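PDB 4UYP: cellulosomal scaffoldin anchoring protein C from Acetivibrio cellulolyticus, which anchors cellulosomes to the bacterial cell surface, its third cohesin module (this chain) holding the dockerin of the adaptor scaffoldin ScaB. Local coordinates for residues 16-21 with 93-98; 21-26 with 85-90. One frame throughout, in Å; residues are numbered along the deposited sequence. Where two conformers were deposited one is given.

Contact 1 of 2, residues 16-21 with 93-98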
# COMPACT_ATOMS: atom_id res chain seq x y z
N VAL C 16 -8.31 -21.09 6.62
CA VAL C 16 -8.76 -19.69 6.81
C VAL C 16 -8.31 -19.27 8.22
O VAL C 16 -8.59 -19.96 9.19
CB VAL C 16 -10.25 -19.51 6.64
CG1 VAL C 16 -10.63 -18.05 7.03
CG2 VAL C 16 -10.65 -19.77 5.20
N VAL C 17 -7.54 -18.18 8.29
CA VAL C 17 -7.07 -17.58 9.55
C VAL C 17 -7.75 -16.23 9.75
O VAL C 17 -8.28 -15.65 8.77
CB VAL C 17 -5.54 -17.42 9.59
CG1 VAL C 17 -4.88 -18.80 9.39
CG2 VAL C 17 -5.00 -16.50 8.51
N SER C 18 -7.79 -15.72 10.98
CA SER C 18 -8.42 -14.47 11.19
C SER C 18 -7.44 -13.47 11.82
O SER C 18 -6.67 -13.81 12.78
CB SER C 18 -9.65 -14.65 12.05
OG SER C 18 -10.52 -15.61 11.54
N VAL C 19 -7.49 -12.27 11.25
CA VAL C 19 -6.60 -11.18 11.64
C VAL C 19 -7.51 -10.06 12.20
O VAL C 19 -8.12 -9.33 11.41
CB VAL C 19 -5.81 -10.74 10.37
CG1 VAL C 19 -5.03 -9.44 10.64
CG2 VAL C 19 -4.80 -11.83 9.96
N PRO C 20 -7.47 -9.83 13.52
CA PRO C 20 -8.27 -8.73 14.14
C PRO C 20 -7.55 -7.39 14.00
O PRO C 20 -6.34 -7.32 14.13
CB PRO C 20 -8.43 -9.16 15.59
CG PRO C 20 -7.16 -9.93 15.89
CD PRO C 20 -6.78 -10.64 14.55
N ILE C 21 -8.34 -6.36 13.77
CA ILE C 21 -7.85 -5.00 13.76
C ILE C 21 -8.44 -4.32 15.01
O ILE C 21 -9.67 -4.18 15.15
CB ILE C 21 -8.20 -4.22 12.49
CG1 ILE C 21 -7.65 -4.87 11.19
CG2 ILE C 21 -7.76 -2.74 12.65
CD1 ILE C 21 -8.40 -4.56 9.94
N PHE C 93 -12.23 -3.30 15.79
CA PHE C 93 -12.89 -2.59 14.75
C PHE C 93 -13.39 -3.58 13.69
O PHE C 93 -14.52 -3.41 13.23
CB PHE C 93 -11.86 -1.63 14.12
CG PHE C 93 -12.32 -0.97 12.87
CD1 PHE C 93 -13.39 -0.01 12.94
CD2 PHE C 93 -11.67 -1.17 11.68
CE1 PHE C 93 -13.80 0.68 11.77
CE2 PHE C 93 -12.11 -0.51 10.52
CZ PHE C 93 -13.17 0.36 10.60
N ALA C 94 -12.55 -4.54 13.26
CA ALA C 94 -12.94 -5.49 12.19
C ALA C 94 -12.00 -6.61 12.27
O ALA C 94 -10.89 -6.50 12.84
CB ALA C 94 -12.91 -4.80 10.81
N THR C 95 -12.37 -7.74 11.65
CA THR C 95 -11.49 -8.91 11.53
C THR C 95 -11.48 -9.33 10.08
O THR C 95 -12.53 -9.46 9.46
CB THR C 95 -11.99 -10.03 12.40
OG1 THR C 95 -12.03 -9.58 13.78
CG2 THR C 95 -11.05 -11.27 12.35
N ILE C 96 -10.29 -9.55 9.56
CA ILE C 96 -10.16 -9.99 8.15
C ILE C 96 -9.94 -11.52 8.16
O ILE C 96 -9.01 -11.96 8.89
CB ILE C 96 -9.02 -9.34 7.42
CG1 ILE C 96 -9.23 -7.81 7.45
CG2 ILE C 96 -8.95 -9.82 5.96
CD1 ILE C 96 -7.96 -7.11 7.01
N ASN C 97 -10.80 -12.30 7.52
CA ASN C 97 -10.54 -13.74 7.39
C ASN C 97 -9.82 -14.04 6.12
O ASN C 97 -10.38 -13.77 5.04
CB ASN C 97 -11.89 -14.43 7.47
CG ASN C 97 -12.66 -14.04 8.74
OD1 ASN C 97 -12.13 -14.22 9.84
ND2 ASN C 97 -13.87 -13.54 8.57
N PHE C 98 -8.59 -14.48 6.25
CA PHE C 98 -7.71 -14.70 5.08
C PHE C 98 -7.57 -16.20 4.75
O PHE C 98 -7.37 -17.02 5.67
CB PHE C 98 -6.29 -14.26 5.39
CG PHE C 98 -6.04 -12.76 5.33
CD1 PHE C 98 -5.95 -12.15 4.10
CD2 PHE C 98 -5.94 -12.01 6.46
CE1 PHE C 98 -5.64 -10.78 3.99
CE2 PHE C 98 -5.62 -10.59 6.35
CZ PHE C 98 -5.48 -10.04 5.13

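Contact 2 of 2, residues 21-26 with 85-90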
# COMPACT_ATOMS: atom_id res chain seq x y z
N ILE C 21 -8.34 -6.36 13.77
CA ILE C 21 -7.85 -5.00 13.76
C ILE C 21 -8.44 -4.32 15.01
O ILE C 21 -9.67 -4.18 15.15
CB ILE C 21 -8.20 -4.22 12.49
CG1 ILE C 21 -7.65 -4.87 11.19
CG2 ILE C 21 -7.76 -2.74 12.65
CD1 ILE C 21 -8.40 -4.56 9.94
N THR C 22 -7.54 -3.92 15.93
CA THR C 22 -7.92 -3.43 17.26
C THR C 22 -7.55 -1.97 17.35
O THR C 22 -6.48 -1.55 16.87
CB THR C 22 -7.21 -4.19 18.43
OG1 THR C 22 -7.42 -5.60 18.28
CG2 THR C 22 -7.64 -3.67 19.86
N PHE C 23 -8.40 -1.17 17.97
CA PHE C 23 -8.04 0.21 18.27
C PHE C 23 -7.93 0.40 19.83
O PHE C 23 -8.77 -0.06 20.62
CB PHE C 23 -9.22 1.14 17.92
CG PHE C 23 -9.57 1.28 16.43
CD1 PHE C 23 -8.73 0.75 15.42
CD2 PHE C 23 -10.76 1.93 16.06
CE1 PHE C 23 -9.10 0.89 14.05
CE2 PHE C 23 -11.07 2.13 14.70
CZ PHE C 23 -10.25 1.61 13.71
N THR C 24 -6.81 1.02 20.19
CA THR C 24 -6.47 1.27 21.61
C THR C 24 -6.29 2.77 21.78
O THR C 24 -5.80 3.45 20.93
CB THR C 24 -5.23 0.39 22.00
OG1 THR C 24 -5.69 -0.98 22.06
CG2 THR C 24 -4.76 0.69 23.47
N ASN C 25 -6.63 3.26 22.98
CA ASN C 25 -6.53 4.72 23.31
C ASN C 25 -7.39 5.56 22.34
O ASN C 25 -7.01 6.64 21.82
CB ASN C 25 -5.08 5.24 23.26
CG ASN C 25 -4.16 4.47 24.16
OD1 ASN C 25 -4.51 3.95 25.19
ND2 ASN C 25 -2.97 4.30 23.67
N VAL C 26 -8.60 5.02 22.07
CA VAL C 26 -9.50 5.79 21.21
C VAL C 26 -9.90 7.13 21.94
O VAL C 26 -10.29 7.00 23.11
CB VAL C 26 -10.75 4.94 20.90
CG1 VAL C 26 -11.88 5.71 20.19
CG2 VAL C 26 -10.37 3.68 20.04
N ARG C 85 -24.00 7.21 16.61
CA ARG C 85 -23.05 6.10 16.81
C ARG C 85 -21.74 6.83 16.61
O ARG C 85 -21.68 7.77 15.79
CB ARG C 85 -23.16 4.98 15.71
CG ARG C 85 -24.26 3.95 15.91
CD ARG C 85 -25.50 4.19 15.21
NE ARG C 85 -25.39 4.47 13.79
CZ ARG C 85 -26.37 4.93 13.03
NH1 ARG C 85 -27.63 5.23 13.60
NH2 ARG C 85 -26.23 5.10 11.73
N ILE C 86 -20.74 6.44 17.34
CA ILE C 86 -19.43 7.12 17.22
C ILE C 86 -18.46 6.07 17.74
O ILE C 86 -18.92 5.17 18.52
CB ILE C 86 -19.36 8.42 18.07
CG1 ILE C 86 -18.21 9.24 17.61
CG2 ILE C 86 -19.43 8.02 19.54
CD1 ILE C 86 -18.51 9.99 16.39
N ILE C 87 -17.17 6.07 17.33
CA ILE C 87 -16.22 5.13 17.95
C ILE C 87 -15.48 5.94 19.02
O ILE C 87 -14.73 6.88 18.66
CB ILE C 87 -15.32 4.53 16.90
CG1 ILE C 87 -16.10 3.57 15.98
CG2 ILE C 87 -14.17 3.71 17.59
CD1 ILE C 87 -15.26 3.04 14.85
N ASP C 88 -15.80 5.63 20.29
CA ASP C 88 -15.20 6.41 21.37
C ASP C 88 -14.76 5.51 22.50
O ASP C 88 -14.64 5.97 23.69
CB ASP C 88 -16.19 7.47 21.89
CG ASP C 88 -17.36 6.87 22.53
OD1 ASP C 88 -17.64 5.65 22.53
OD2 ASP C 88 -18.26 7.74 23.02
N SER C 89 -14.45 4.23 22.24
CA SER C 89 -13.96 3.30 23.22
C SER C 89 -13.07 2.26 22.51
O SER C 89 -13.07 2.21 21.22
CB SER C 89 -15.12 2.55 23.88
OG SER C 89 -15.97 1.82 22.97
N ASP C 90 -12.34 1.46 23.27
CA ASP C 90 -11.33 0.57 22.66
C ASP C 90 -11.91 -0.77 22.36
O ASP C 90 -12.80 -1.25 23.01
CB ASP C 90 -10.15 0.37 23.61
CG ASP C 90 -9.38 1.64 23.93
OD1 ASP C 90 -9.68 2.71 23.38
OD2 ASP C 90 -8.32 1.50 24.63
O HOH W 1 -7.45 3.33 26.43
O HOH W 2 -11.14 4.80 24.58

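Contact 1 of 2, residues 16-21 with 93-98
Val-17, Val-19 and Ile-21 pair antiparallel with Phe-98, Ile-96 and Ala-94, joining neighbouring strands of the cohesin beta-sandwich. Two backbone bonds close each of the first two pairs, Val-19 N reaching Ile-96 O at 2.8 Å; the returning bond from Ile-96 N comes from well above the carbonyl plane of Val-19. A classic beta bulge disturbs the far end: two residues, Phe-93 and Ala-94, stand opposite the single Ile-21. There the Ile-21 carbonyl takes the N of Phe-93 at 2.8 Å, while Ala-94 N adds only a weak bond to the same Ile-21 O at 3.5 Å.

The tight side is the face carrying the paired valines, isoleucines and Phe-98, turned into the sandwich. Val-19 has CG1 anti to the backbone N (chi1 170°), which puts CG2 beside that N, and CG2 meets Phe-98 CD2 at 3.7 Å, at the edge of the ring and near its plane. Ile-96 CG2 lies over one face of the same ring, 3.4 Å above the plane but offset toward the rim, and Phe-40 meets the ring edge-to-face. Farther along, in the conformer of Ile-21 given here, its CD1 meets Ile-96 CD1 at 3.9 Å, the two side chains meeting at a slant.

The other face is looser and partly open to solvent. Pro-20 and Thr-95 come no closer than 4.1 Å between side chains, Pro-20 CB to Thr-95 OG1. Asn-97 ND2 bonds to Ser-49 and Asp-51 on strand 45-52, and in one of two serine conformers Ser-18 OG donates to Asn-97 OD1 at 2.7 Å, tilted 15° from the amide carbonyl plane.

Contact 2 of 2, residues 21-26 with 85-90
Asp-90, with CG anti to its carbonyl carbon (chi1 -64°), brings its carboxylate up to the N-H groups of Asn-25 and Val-26, while Val-26 sets CG1 anti to its backbone N (chi1 171°) and thereby spreads both methyls over the backbone of 87-89. Asn-25 has a left-handed backbone conformation, and two successive N-H groups face the same carboxylate. Val-26 N donates to Asp-90 OD1 on the syn side at 2.9 Å with a nearly straight bond (166°). Asn-25 N donates to Asp-90 OD2 at the same 2.9 Å, but from above the carboxylate plane.

This joins the end of strand 16-24 to the loop leading into strand 91-100. The Asp-90 and Val-26 side chains run alongside one another, pointing opposite ways, and Asp-90 CB sits 3.3 Å from Phe-23 O. Val-26 then presses on main chain: its CG1 lies 3.4 Å from Ile-87 O, and its CG2 reaches Ser-89 O, which is buried here with no polar partner in the model. On the buried side, Ile-87 CG2 approaches the edge of the Phe-23 ring, 4.1 Å from CD2 and near the ring plane, the two side chains crossing at about a right angle. Phe-121 meets the same ring edge-to-face.

Water completes the polar side. One molecule donates to Asp-90 OD2 at 2.7 Å and, over a longer reach, to Asn-25 OD1; the side-chain ND2 of Asn-25 bonds to Met-1 O. A second molecule bridges Asp-90 OD1 and Val-26 O, 2.8 Å from the latter. Each carboxylate oxygen thus accepts one backbone N-H and one water, a grip consistent with an ionised Asp-90 that pins the turn to the loop.

Contacts 1 and 2 follow one another along strand 16-24, share Ile-21 and have centres about 17 Å apart. Aromatic packing joins them: the Phe-93 ring, on the bulge of contact 1, stacks with Phe-23 of contact 2, Phe-93 CG lying 3.4 Å from Phe-23 CZ, and Phe-93 CD1 lies 4.1 Å from Ile-87 CD1. Strand 3-11 runs beside both. It carries Asp-5 and Ile-6, calcium ligands elsewhere for this protein although no calcium is bound to this chain here; the Ile-6 and Val-19 side chains are about 3 Å apart at their nearest atoms, those of Asp-5 and Thr-24 about 6 Å, likewise between nearest atoms. No other chain of the assembly, dockerin included, touches either contact.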